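Putative type VI secretion protein (Escherichia coli, PDB 6SKI) probably hydrolyses phospholipids as a toxin effector of the bacterial type VI secretion system, riding on the VgrG spike to which it is bound. Local coordinates at residues N52-L57 with L151-G156; M58-C63 with L500-T505; E356-M361 with A403-E408; S389-R392 with I397-Q400. All coordinates share one frame; numbering follows the deposited sequence.

Interaction 1. Residues N52-L57 with L151-G156; sequences NTASRL and LDIFEG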
loop_
_atom_site.group_PDB
_atom_site.type_symbol
_atom_site.label_atom_id
_atom_site.label_comp_id
_atom_site.label_asym_id
_atom_site.label_seq_id
_atom_site.Cartn_x
_atom_site.Cartn_y
_atom_site.Cartn_z
ATOM N N ASN A 52 -5.649 2.351 12.037
ATOM C CA ASN A 52 -6.908 2.286 12.758
ATOM C C ASN A 52 -6.909 1.112 13.732
ATOM O O ASN A 52 -6.047 0.232 13.690
ATOM C CB ASN A 52 -8.092 2.191 11.792
ATOM C CG ASN A 52 -7.950 1.066 10.789
ATOM O OD1 ASN A 52 -7.277 0.069 11.038
ATOM N ND2 ASN A 52 -8.597 1.220 9.644
ATOM N N THR A 53 -7.894 1.120 14.631
ATOM C CA THR A 53 -7.957 0.098 15.670
ATOM C C THR A 53 -8.097 -1.295 15.071
ATOM O O THR A 53 -7.524 -2.259 15.586
ATOM C CB THR A 53 -9.116 0.396 16.621
ATOM O OG1 THR A 53 -8.848 1.611 17.330
ATOM C CG2 THR A 53 -9.293 -0.724 17.627
ATOM N N ALA A 54 -8.844 -1.418 13.972
ATOM C CA ALA A 54 -9.124 -2.734 13.410
ATOM C C ALA A 54 -7.857 -3.414 12.903
ATOM O O ALA A 54 -7.674 -4.618 13.102
ATOM C CB ALA A 54 -10.159 -2.610 12.295
ATOM N N SER A 55 -6.969 -2.664 12.249
ATOM C CA SER A 55 -5.715 -3.237 11.767
ATOM C C SER A 55 -4.820 -3.662 12.927
ATOM O O SER A 55 -4.245 -4.761 12.929
ATOM C CB SER A 55 -4.995 -2.219 10.886
ATOM O OG SER A 55 -5.358 -2.355 9.527
ATOM N N ARG A 56 -4.689 -2.787 13.923
ATOM C CA ARG A 56 -3.873 -3.098 15.089
ATOM C C ARG A 56 -4.397 -4.330 15.810
ATOM O O ARG A 56 -3.616 -5.131 16.333
ATOM C CB ARG A 56 -3.843 -1.891 16.023
ATOM C CG ARG A 56 -3.146 -0.682 15.429
ATOM C CD ARG A 56 -2.841 0.354 16.489
ATOM N NE ARG A 56 -3.706 0.208 17.653
ATOM C CZ ARG A 56 -4.739 1.002 17.916
ATOM N NH1 ARG A 56 -5.036 1.998 17.094
ATOM N NH2 ARG A 56 -5.476 0.799 18.999
ATOM N N LEU A 57 -5.720 -4.503 15.842
ATOM C CA LEU A 57 -6.290 -5.688 16.470
ATOM C C LEU A 57 -6.118 -6.922 15.600
ATOM O O LEU A 57 -5.950 -8.025 16.126
ATOM C CB LEU A 57 -7.768 -5.466 16.781
ATOM C CG LEU A 57 -8.060 -4.396 17.827
ATOM C CD1 LEU A 57 -9.543 -4.325 18.105
ATOM C CD2 LEU A 57 -7.283 -4.677 19.091
ATOM N N LEU A 151 -13.156 -7.431 9.924
ATOM C CA LEU A 151 -13.447 -8.155 8.693
ATOM C C LEU A 151 -13.284 -7.269 7.468
ATOM O O LEU A 151 -12.924 -7.760 6.394
ATOM C CB LEU A 151 -14.864 -8.722 8.739
ATOM C CG LEU A 151 -14.978 -10.184 9.156
ATOM C CD1 LEU A 151 -16.432 -10.592 9.247
ATOM C CD2 LEU A 151 -14.223 -11.066 8.185
ATOM N N ASP A 152 -13.554 -5.972 7.613
ATOM C CA ASP A 152 -13.335 -5.031 6.525
ATOM C C ASP A 152 -11.854 -4.896 6.214
ATOM O O ASP A 152 -11.460 -4.828 5.046
ATOM C CB ASP A 152 -13.932 -3.675 6.888
ATOM C CG ASP A 152 -15.414 -3.593 6.595
ATOM O OD1 ASP A 152 -16.024 -2.546 6.894
ATOM O OD2 ASP A 152 -15.973 -4.579 6.072
ATOM N N ILE A 153 -11.019 -4.844 7.253
ATOM C CA ILE A 153 -9.575 -4.812 7.036
ATOM C C ILE A 153 -9.087 -6.135 6.462
ATOM O O ILE A 153 -8.182 -6.165 5.620
ATOM C CB ILE A 153 -8.841 -4.457 8.339
ATOM C CG1 ILE A 153 -9.381 -3.148 8.905
ATOM C CG2 ILE A 153 -7.351 -4.359 8.098
ATOM C CD1 ILE A 153 -8.965 -1.937 8.123
ATOM N N PHE A 154 -9.668 -7.249 6.908
ATOM C CA PHE A 154 -9.260 -8.553 6.395
ATOM C C PHE A 154 -9.533 -8.668 4.903
ATOM O O PHE A 154 -8.738 -9.253 4.158
ATOM C CB PHE A 154 -9.982 -9.657 7.164
ATOM C CG PHE A 154 -9.594 -11.040 6.744
ATOM C CD1 PHE A 154 -10.533 -11.897 6.199
ATOM C CD2 PHE A 154 -8.296 -11.489 6.900
ATOM C CE1 PHE A 154 -10.185 -13.170 5.817
ATOM C CE2 PHE A 154 -7.941 -12.762 6.517
ATOM C CZ PHE A 154 -8.887 -13.604 5.974
ATOM N N GLU A 155 -10.653 -8.114 4.447
ATOM C CA GLU A 155 -11.026 -8.116 3.041
ATOM C C GLU A 155 -10.634 -6.822 2.343
ATOM O O GLU A 155 -11.210 -6.488 1.306
ATOM C CB GLU A 155 -12.528 -8.352 2.907
ATOM C CG GLU A 155 -12.914 -9.815 2.910
ATOM C CD GLU A 155 -14.327 -10.038 3.402
ATOM O OE1 GLU A 155 -14.935 -9.079 3.921
ATOM O OE2 GLU A 155 -14.831 -11.173 3.270
ATOM N N GLY A 156 -9.667 -6.091 2.897
ATOM C CA GLY A 156 -9.407 -4.736 2.449
ATOM C C GLY A 156 -8.876 -4.630 1.036
ATOM O O GLY A 156 -9.051 -3.600 0.388
#
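Ile153 lies with its branched side chain over the first turn of the opposing helix, overlapping Ala54, Ser55 and the side chain of Asn52. This is a helix-helix contact made where one helix starts and the other ends: helix 53-58 begins just after Asn52, its N-cap residue, and helix 144-154 runs out just after Ile153. The two backbones are nearest at Ser55 and Ile153, whose CA atoms are 6.3 Å apart. The branches of the isoleucine spread over three residues. CG1, set beside its backbone N and anti to the carbonyl carbon, packs on the methyl of Ala54, 3.5 Å from CB. CG2, anti to the backbone N, faces Ser55 OG. The terminal methyl CD1 reaches on toward the cap and has Asn52 ND2 as its nearest partner. The serine hydroxyl is not stranded among the methyls, because it is hydrogen-bonded to Arg198 NH2. Arg198 directly follows Ser197, probably the nucleophile of an alpha/beta-hydrolase fold, so this bond links the helix start to the chain next to that serine. The cap itself is a bond from Ser55 N to Asn52 OD1, 3.0 Å long with an N-H...O angle of 157°. Its donor is tilted 29° from the amide's carbonyl plane. Asn52 achieves this with CG tucked between its backbone N and carbonyl carbon (chi1 53°). With OD1 held by the helix end, the other arm of the amide turns to the isoleucine: Asn52 ND2 is 3.5 Å from Ile153 CD1.

Interaction 2. Residues M58-C63 with L500-T505; sequences MKFNEC and LWVDPT
Between Phe60 and Val502 the backbones keep well apart, their CA atoms 9.1 Å from each other, with a type I turn from Met58 to Asn61 on one side and the extended strand 500-502 on the other. The turn is closed by Asn61 N bonding to Met58 O at 3.1 Å, and Phe60 O then accepts from Cys63 N. Only side chains bridge the gap. Phe60 points its ring at the strand, and Leu500 meets it from the opposite direction, laying CD1 over one face. The methyl is 3.7 Å from the ring centroid and 16° off the ring normal, a CH-pi contact; its closest ring atom is Phe60 CG, 3.6 Å away. Leu500 gets there with CG anti to its carbonyl carbon (chi1 -57°) and CD1 carried on in an extended chain. Strand 500-502 is the first arm of a beta hairpin, paired antiparallel with 509-511, and the aromatic ring ties the loop after helix 53-58 to it. Leu500 and Val502, two residues apart, both face the loop, while Trp501 between them points away. Val502 contributes less: its CG2 approaches Phe60 CD1 obliquely at 4.3 Å. Phe60 also touches Ala521 and Val523 of strand 521-523, and Leu500 and Val502 both also touch Ile509 in the second arm of the hairpin.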
loop_
_atom_site.group_PDB
_atom_site.type_symbol
_atom_site.label_atom_id
_atom_site.label_comp_id
_atom_site.label_asym_id
_atom_site.label_seq_id
_atom_site.Cartn_x
_atom_site.Cartn_y
_atom_site.Cartn_z
ATOM N N MET A 58 -6.160 -6.762 14.276
ATOM C CA MET A 58 -5.825 -7.869 13.390
ATOM C C MET A 58 -4.423 -8.375 13.661
ATOM O O MET A 58 -4.151 -9.571 13.518
ATOM C CB MET A 58 -5.943 -7.430 11.931
ATOM C CG MET A 58 -7.086 -8.054 11.170
ATOM S SD MET A 58 -6.984 -7.703 9.411
ATOM C CE MET A 58 -5.968 -9.062 8.845
ATOM N N LYS A 59 -3.523 -7.475 14.053
ATOM C CA LYS A 59 -2.160 -7.893 14.367
ATOM C C LYS A 59 -2.103 -8.813 15.588
ATOM O O LYS A 59 -1.102 -9.511 15.783
ATOM C CB LYS A 59 -1.268 -6.668 14.557
ATOM C CG LYS A 59 -0.530 -6.279 13.286
ATOM C CD LYS A 59 0.354 -5.067 13.476
ATOM C CE LYS A 59 -0.471 -3.809 13.635
ATOM N NZ LYS A 59 0.366 -2.662 14.074
ATOM N N PHE A 60 -3.149 -8.827 16.424
ATOM C CA PHE A 60 -3.183 -9.750 17.558
ATOM C C PHE A 60 -3.127 -11.203 17.115
ATOM O O PHE A 60 -2.617 -12.053 17.851
ATOM C CB PHE A 60 -4.445 -9.547 18.394
ATOM C CG PHE A 60 -4.303 -8.539 19.492
ATOM C CD1 PHE A 60 -4.186 -8.951 20.808
ATOM C CD2 PHE A 60 -4.324 -7.188 19.218
ATOM C CE1 PHE A 60 -4.072 -8.035 21.823
ATOM C CE2 PHE A 60 -4.211 -6.266 20.233
ATOM C CZ PHE A 60 -4.085 -6.690 21.537
ATOM N N ASN A 61 -3.674 -11.511 15.944
ATOM C CA ASN A 61 -3.697 -12.882 15.454
ATOM C C ASN A 61 -2.282 -13.432 15.333
ATOM O O ASN A 61 -1.442 -12.866 14.625
ATOM C CB ASN A 61 -4.409 -12.928 14.103
ATOM C CG ASN A 61 -4.809 -14.326 13.697
ATOM O OD1 ASN A 61 -5.729 -14.904 14.263
ATOM N ND2 ASN A 61 -4.135 -14.868 12.694
ATOM N N GLU A 62 -2.017 -14.519 16.062
ATOM C CA GLU A 62 -0.752 -15.251 16.029
ATOM C C GLU A 62 0.384 -14.495 16.708
ATOM O O GLU A 62 1.499 -15.015 16.811
ATOM C CB GLU A 62 -0.352 -15.613 14.594
ATOM C CG GLU A 62 -1.415 -16.365 13.820
ATOM C CD GLU A 62 -1.553 -17.804 14.268
ATOM O OE1 GLU A 62 -0.598 -18.335 14.870
ATOM O OE2 GLU A 62 -2.616 -18.406 14.020
ATOM N N CYS A 63 0.121 -13.277 17.184
ATOM C CA CYS A 63 1.156 -12.474 17.825
ATOM C C CYS A 63 0.742 -11.940 19.188
ATOM O O CYS A 63 1.459 -11.109 19.753
ATOM C CB CYS A 63 1.568 -11.305 16.924
ATOM S SG CYS A 63 2.825 -11.713 15.707
ATOM N N LEU A 500 -10.362 -6.490 23.408
ATOM C CA LEU A 500 -10.226 -7.914 23.161
ATOM C C LEU A 500 -9.943 -8.627 24.471
ATOM O O LEU A 500 -9.406 -8.047 25.417
ATOM C CB LEU A 500 -9.092 -8.219 22.171
ATOM C CG LEU A 500 -9.086 -7.593 20.778
ATOM C CD1 LEU A 500 -7.877 -8.083 20.012
ATOM C CD2 LEU A 500 -10.356 -7.923 20.021
ATOM N N TRP A 501 -10.310 -9.902 24.512
ATOM C CA TRP A 501 -9.856 -10.815 25.547
ATOM C C TRP A 501 -9.328 -12.059 24.856
ATOM O O TRP A 501 -10.023 -12.652 24.030
ATOM C CB TRP A 501 -10.981 -11.174 26.526
ATOM C CG TRP A 501 -10.559 -12.174 27.550
ATOM C CD1 TRP A 501 -9.878 -11.926 28.701
ATOM C CD2 TRP A 501 -10.777 -13.588 27.507
ATOM N NE1 TRP A 501 -9.659 -13.096 29.382
ATOM C CE2 TRP A 501 -10.201 -14.131 28.669
ATOM C CE3 TRP A 501 -11.407 -14.444 26.604
ATOM C CZ2 TRP A 501 -10.235 -15.492 28.948
ATOM C CZ3 TRP A 501 -11.438 -15.792 26.883
ATOM C CH2 TRP A 501 -10.858 -16.303 28.045
ATOM N N VAL A 502 -8.107 -12.456 25.185
ATOM C CA VAL A 502 -7.471 -13.603 24.553
ATOM C C VAL A 502 -7.452 -14.742 25.557
ATOM O O VAL A 502 -7.056 -14.551 26.713
ATOM C CB VAL A 502 -6.056 -13.267 24.058
ATOM C CG1 VAL A 502 -5.499 -14.418 23.255
ATOM C CG2 VAL A 502 -6.076 -12.000 23.228
ATOM N N ASP A 503 -7.896 -15.914 25.125
ATOM C CA ASP A 503 -7.910 -17.068 26.005
ATOM C C ASP A 503 -6.477 -17.450 26.360
ATOM O O ASP A 503 -5.674 -17.721 25.459
ATOM C CB ASP A 503 -8.627 -18.240 25.340
ATOM C CG ASP A 503 -8.893 -19.380 26.299
ATOM O OD1 ASP A 503 -9.249 -19.108 27.463
ATOM O OD2 ASP A 503 -8.750 -20.549 25.893
ATOM N N PRO A 504 -6.116 -17.472 27.644
ATOM C CA PRO A 504 -4.723 -17.768 28.008
ATOM C C PRO A 504 -4.252 -19.145 27.584
ATOM O O PRO A 504 -3.048 -19.341 27.387
ATOM C CB PRO A 504 -4.739 -17.614 29.535
ATOM C CG PRO A 504 -6.161 -17.888 29.902
ATOM C CD PRO A 504 -6.922 -17.174 28.837
ATOM N N THR A 505 -5.159 -20.104 27.432
ATOM C CA THR A 505 -4.786 -21.471 27.093
ATOM C C THR A 505 -4.822 -21.743 25.598
ATOM O O THR A 505 -3.905 -22.375 25.064
ATOM C CB THR A 505 -5.710 -22.460 27.807
ATOM O OG1 THR A 505 -5.690 -22.200 29.215
ATOM C CG2 THR A 505 -5.260 -23.885 27.556
#

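Interaction 3. Residues E356-M361 with A403-E408; sequences EQVRKM and AAVFFE
Val405 is wedged against the helix backbone between Val358 and Arg359, and this is the close-packed half of the contact. Its CG2 lies 3.8 Å from Arg359 N and 3.9 Å from Val358 CB, so the methyl rests on the helix itself as much as on a side chain. The other methyl, CG1, meets the aliphatic root of the arginine, with Arg359 CG 4.0 Å away and the two side chains crossing at about a right angle. Helix 350-362 here covers one face of an antiparallel three-stranded sheet in which 398-409 is the middle strand. Ala404 and Phe406, neighbours of Val405, turn to the far face, where helix 72-85 packs.

Beyond CG the arginine leaves the strand. It starts with CG anti to its backbone N (chi1 -163°), bends at chi3 and swings its guanidinium back along its own helix. There Glu356 comes to the guanidinium edge in plane, and Arg359 NH2 makes a weak 2.9 Å hydrogen bond to Glu356 OE1. Lys360 NZ is placed at the same oxygen too, but too close for the detail to be trusted. This is the looser side: Lys360 is exposed, while Glu356 and Arg359 are partly so and still brush Thr379 of strand 376-386. The chemistry is therefore divided: charges pair within the helix, while across this contact the helix meets the strand through valine methyls and arginine methylenes.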
loop_
_atom_site.group_PDB
_atom_site.type_symbol
_atom_site.label_atom_id
_atom_site.label_comp_id
_atom_site.label_asym_id
_atom_site.label_seq_id
_atom_site.Cartn_x
_atom_site.Cartn_y
_atom_site.Cartn_z
ATOM N N GLU A 356 21.415 -12.822 27.778
ATOM C CA GLU A 356 22.779 -12.699 27.278
ATOM C C GLU A 356 23.028 -13.657 26.121
ATOM O O GLU A 356 23.743 -13.317 25.169
ATOM C CB GLU A 356 23.778 -12.937 28.406
ATOM C CG GLU A 356 24.053 -11.702 29.237
ATOM C CD GLU A 356 25.299 -10.968 28.790
ATOM O OE1 GLU A 356 26.296 -11.641 28.452
ATOM O OE2 GLU A 356 25.283 -9.720 28.774
ATOM N N GLN A 357 22.437 -14.852 26.172
ATOM C CA GLN A 357 22.514 -15.752 25.027
ATOM C C GLN A 357 21.878 -15.122 23.797
ATOM O O GLN A 357 22.439 -15.186 22.697
ATOM C CB GLN A 357 21.837 -17.080 25.356
ATOM C CG GLN A 357 22.788 -18.157 25.830
ATOM C CD GLN A 357 22.263 -19.548 25.553
ATOM O OE1 GLN A 357 21.059 -19.748 25.400
ATOM N NE2 GLN A 357 23.166 -20.519 25.487
ATOM N N VAL A 358 20.711 -14.498 23.966
ATOM C CA VAL A 358 20.047 -13.854 22.837
ATOM C C VAL A 358 20.882 -12.690 22.314
ATOM O O VAL A 358 20.963 -12.466 21.102
ATOM C CB VAL A 358 18.628 -13.404 23.225
ATOM C CG1 VAL A 358 17.965 -12.700 22.060
ATOM C CG2 VAL A 358 17.799 -14.596 23.645
ATOM N N ARG A 359 21.518 -11.936 23.211
ATOM C CA ARG A 359 22.329 -10.805 22.770
ATOM C C ARG A 359 23.543 -11.269 21.980
ATOM O O ARG A 359 23.888 -10.675 20.952
ATOM C CB ARG A 359 22.775 -9.964 23.963
ATOM C CG ARG A 359 23.255 -8.580 23.571
ATOM C CD ARG A 359 23.951 -7.891 24.719
ATOM N NE ARG A 359 24.739 -8.832 25.506
ATOM C CZ ARG A 359 26.009 -9.134 25.256
ATOM N NH1 ARG A 359 26.641 -8.569 24.239
ATOM N NH2 ARG A 359 26.647 -10.003 26.025
ATOM N N LYS A 360 24.202 -12.333 22.437
ATOM C CA LYS A 360 25.350 -12.844 21.704
ATOM C C LYS A 360 24.943 -13.556 20.423
ATOM O O LYS A 360 25.764 -13.675 19.508
ATOM C CB LYS A 360 26.167 -13.790 22.586
ATOM C CG LYS A 360 26.626 -13.173 23.891
ATOM C CD LYS A 360 27.509 -14.127 24.669
ATOM C CE LYS A 360 27.110 -14.169 26.132
ATOM N NZ LYS A 360 27.623 -12.987 26.872
ATOM N N MET A 361 23.697 -14.018 20.334
ATOM C CA MET A 361 23.194 -14.543 19.071
ATOM C C MET A 361 22.904 -13.420 18.088
ATOM O O MET A 361 23.163 -13.556 16.888
ATOM C CB MET A 361 21.933 -15.368 19.316
ATOM C CG MET A 361 21.411 -16.099 18.095
ATOM S SD MET A 361 20.150 -15.148 17.225
ATOM C CE MET A 361 18.790 -15.237 18.383
ATOM N N ALA A 403 14.721 -10.006 32.538
ATOM C CA ALA A 403 15.813 -9.633 31.658
ATOM C C ALA A 403 15.322 -9.620 30.223
ATOM O O ALA A 403 14.464 -10.426 29.840
ATOM C CB ALA A 403 17.000 -10.583 31.800
ATOM N N ALA A 404 15.844 -8.676 29.445
ATOM C CA ALA A 404 15.565 -8.622 28.017
ATOM C C ALA A 404 16.777 -8.060 27.292
ATOM O O ALA A 404 17.719 -7.567 27.910
ATOM C CB ALA A 404 14.321 -7.784 27.719
ATOM N N VAL A 405 16.761 -8.160 25.969
ATOM C CA VAL A 405 17.780 -7.537 25.132
ATOM C C VAL A 405 17.214 -6.245 24.562
ATOM O O VAL A 405 16.177 -6.254 23.892
ATOM C CB VAL A 405 18.240 -8.480 24.014
ATOM C CG1 VAL A 405 19.383 -7.857 23.245
ATOM C CG2 VAL A 405 18.658 -9.800 24.596
ATOM N N PHE A 406 17.892 -5.136 24.826
ATOM C CA PHE A 406 17.453 -3.815 24.409
ATOM C C PHE A 406 18.400 -3.244 23.364
ATOM O O PHE A 406 19.624 -3.348 23.492
ATOM C CB PHE A 406 17.382 -2.867 25.605
ATOM C CG PHE A 406 16.303 -1.836 25.495
ATOM C CD1 PHE A 406 14.973 -2.207 25.477
ATOM C CD2 PHE A 406 16.618 -0.497 25.414
ATOM C CE1 PHE A 406 13.980 -1.262 25.381
ATOM C CE2 PHE A 406 15.629 0.452 25.312
ATOM C CZ PHE A 406 14.309 0.067 25.299
ATOM N N PHE A 407 17.824 -2.647 22.332
ATOM C CA PHE A 407 18.557 -1.912 21.317
ATOM C C PHE A 407 18.144 -0.452 21.392
ATOM O O PHE A 407 16.949 -0.140 21.347
ATOM C CB PHE A 407 18.279 -2.475 19.925
ATOM C CG PHE A 407 19.081 -1.828 18.839
ATOM C CD1 PHE A 407 20.460 -1.881 18.856
ATOM C CD2 PHE A 407 18.455 -1.167 17.801
ATOM C CE1 PHE A 407 21.195 -1.289 17.861
ATOM C CE2 PHE A 407 19.188 -0.574 16.805
ATOM C CZ PHE A 407 20.560 -0.637 16.835
ATOM N N GLU A 408 19.127 0.436 21.523
ATOM C CA GLU A 408 18.883 1.870 21.580
ATOM C C GLU A 408 19.604 2.540 20.422
ATOM O O GLU A 408 20.834 2.495 20.344
ATOM C CB GLU A 408 19.354 2.464 22.908
ATOM C CG GLU A 408 18.554 2.025 24.111
ATOM C CD GLU A 408 19.430 1.682 25.299
ATOM O OE1 GLU A 408 19.614 2.553 26.175
ATOM O OE2 GLU A 408 19.937 0.541 25.357
#

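Interaction 4. Residues S389-R392 with I397-Q400; sequences SNQR and IQKQ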
loop_
_atom_site.group_PDB
_atom_site.type_symbol
_atom_site.label_atom_id
_atom_site.label_comp_id
_atom_site.label_asym_id
_atom_site.label_seq_id
_atom_site.Cartn_x
_atom_site.Cartn_y
_atom_site.Cartn_z
ATOM N N SER A 389 3.833 -12.704 51.941
ATOM C CA SER A 389 3.876 -12.682 53.398
ATOM C C SER A 389 4.234 -14.048 53.961
ATOM O O SER A 389 4.883 -14.146 55.009
ATOM C CB SER A 389 2.536 -12.207 53.951
ATOM O OG SER A 389 1.464 -12.708 53.173
ATOM N N ASN A 390 3.815 -15.114 53.278
ATOM C CA ASN A 390 4.115 -16.460 53.745
ATOM C C ASN A 390 5.617 -16.689 53.819
ATOM O O ASN A 390 6.124 -17.260 54.790
ATOM C CB ASN A 390 3.451 -17.484 52.828
ATOM C CG ASN A 390 1.942 -17.441 52.911
ATOM O OD1 ASN A 390 1.375 -17.237 53.981
ATOM N ND2 ASN A 390 1.284 -17.625 51.778
ATOM N N GLN A 391 6.349 -16.249 52.795
ATOM C CA GLN A 391 7.801 -16.375 52.823
ATOM C C GLN A 391 8.433 -15.334 53.737
ATOM O O GLN A 391 9.506 -15.572 54.301
ATOM C CB GLN A 391 8.365 -16.279 51.408
ATOM C CG GLN A 391 8.018 -17.469 50.532
ATOM C CD GLN A 391 8.871 -18.690 50.812
ATOM O OE1 GLN A 391 8.961 -19.156 51.946
ATOM N NE2 GLN A 391 9.501 -19.217 49.770
ATOM N N ARG A 392 7.794 -14.172 53.893
ATOM C CA ARG A 392 8.310 -13.181 54.832
ATOM C C ARG A 392 8.319 -13.727 56.253
ATOM O O ARG A 392 9.230 -13.430 57.033
ATOM C CB ARG A 392 7.488 -11.897 54.767
ATOM C CG ARG A 392 8.054 -10.842 53.844
ATOM C CD ARG A 392 7.447 -9.480 54.133
ATOM N NE ARG A 392 5.992 -9.474 54.020
ATOM C CZ ARG A 392 5.329 -9.352 52.873
ATOM N NH1 ARG A 392 5.990 -9.227 51.731
ATOM N NH2 ARG A 392 4.004 -9.354 52.870
ATOM N N ILE A 397 12.907 -12.996 51.753
ATOM C CA ILE A 397 12.479 -11.872 50.931
ATOM C C ILE A 397 12.685 -12.264 49.477
ATOM O O ILE A 397 13.635 -12.975 49.138
ATOM C CB ILE A 397 13.248 -10.585 51.293
ATOM C CG1 ILE A 397 13.201 -10.345 52.803
ATOM C CG2 ILE A 397 12.676 -9.388 50.545
ATOM C CD1 ILE A 397 11.963 -9.613 53.270
ATOM N N GLN A 398 11.791 -11.812 48.601
ATOM C CA GLN A 398 11.787 -12.270 47.222
ATOM C C GLN A 398 11.706 -11.096 46.257
ATOM O O GLN A 398 11.089 -10.065 46.542
ATOM C CB GLN A 398 10.624 -13.234 46.967
ATOM C CG GLN A 398 10.828 -14.604 47.583
ATOM C CD GLN A 398 10.214 -15.711 46.760
ATOM O OE1 GLN A 398 9.048 -15.643 46.376
ATOM N NE2 GLN A 398 11.001 -16.743 46.479
ATOM N N LYS A 399 12.312 -11.285 45.091
ATOM C CA LYS A 399 12.332 -10.276 44.045
ATOM C C LYS A 399 11.935 -10.925 42.731
ATOM O O LYS A 399 12.249 -12.090 42.482
ATOM C CB LYS A 399 13.722 -9.636 43.905
ATOM C CG LYS A 399 14.733 -10.530 43.200
ATOM C CD LYS A 399 16.155 -10.305 43.667
ATOM C CE LYS A 399 16.557 -8.852 43.575
ATOM N NZ LYS A 399 18.019 -8.690 43.801
ATOM N N GLN A 400 11.239 -10.173 41.894
ATOM C CA GLN A 400 11.020 -10.569 40.513
ATOM C C GLN A 400 12.105 -9.919 39.670
ATOM O O GLN A 400 12.221 -8.687 39.640
ATOM C CB GLN A 400 9.635 -10.163 40.014
ATOM C CG GLN A 400 9.233 -10.886 38.739
ATOM C CD GLN A 400 8.084 -10.222 38.021
ATOM O OE1 GLN A 400 7.944 -9.001 38.050
ATOM N NE2 GLN A 400 7.255 -11.022 37.366
#
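Ile397 sets CG1 beside its backbone N (chi1 -51°), and with chi2 at -85° this brings CD1 round toward Arg392, although the side chain sets out away from the helix. CD1 ends 4.1 Å from Arg392 CG, the two side chains crossing at a slant. The contact belongs to a helical connection between adjacent antiparallel strands: 376-386 leads into the short helix 389-394, and the chain then returns as strand 398-409. Helix and returning strand are nearest at Arg392 and Ile397, whose CA atoms are 5.9 Å apart. A second pairing runs beside the first. Gln391, turned toward the strand, brings its amide up to that of Gln398, but the two nitrogens NE2 stay 4.4 Å apart and the amides are merely neighbours. Gln398 also rests on Val386 at the end of the partner strand, and Gln391 on Val396 in the turn. Both Arg392 and Ile397 are exposed; with only Arg392 CG and Ile397 CD1 within 4.2 Å, their touch is a light, aliphatic one at the surface. Past CG, the arginine bends at chi3 and lays one face of its guanidinium over its own helix, above Ser389 CA and offset toward the rim.

Overall arrangement
Interactions 1 and 2 are buried and join directly: helix 53-58 runs from one into the other, Leu57 CD2 lies 3.6 Å from Leu500 CD1, and Met58 SD touches Ile153 and Phe154. Interactions 3 and 4 share strand 398-409; their centres are 28 Å apart. Interaction 3 is partly buried, interaction 4 lies at the surface, and in sequence both fall between the two segments of interaction 2. The two pairs do not touch, their nearest atoms being about 15 Å apart. Interaction 1 combines methyls with a capped helix end, interaction 2 places a methyl on an aromatic face, interaction 3 keeps its charges off an apolar seat, and interaction 4 has a loose aliphatic touch beside two neighbouring glutamine amides.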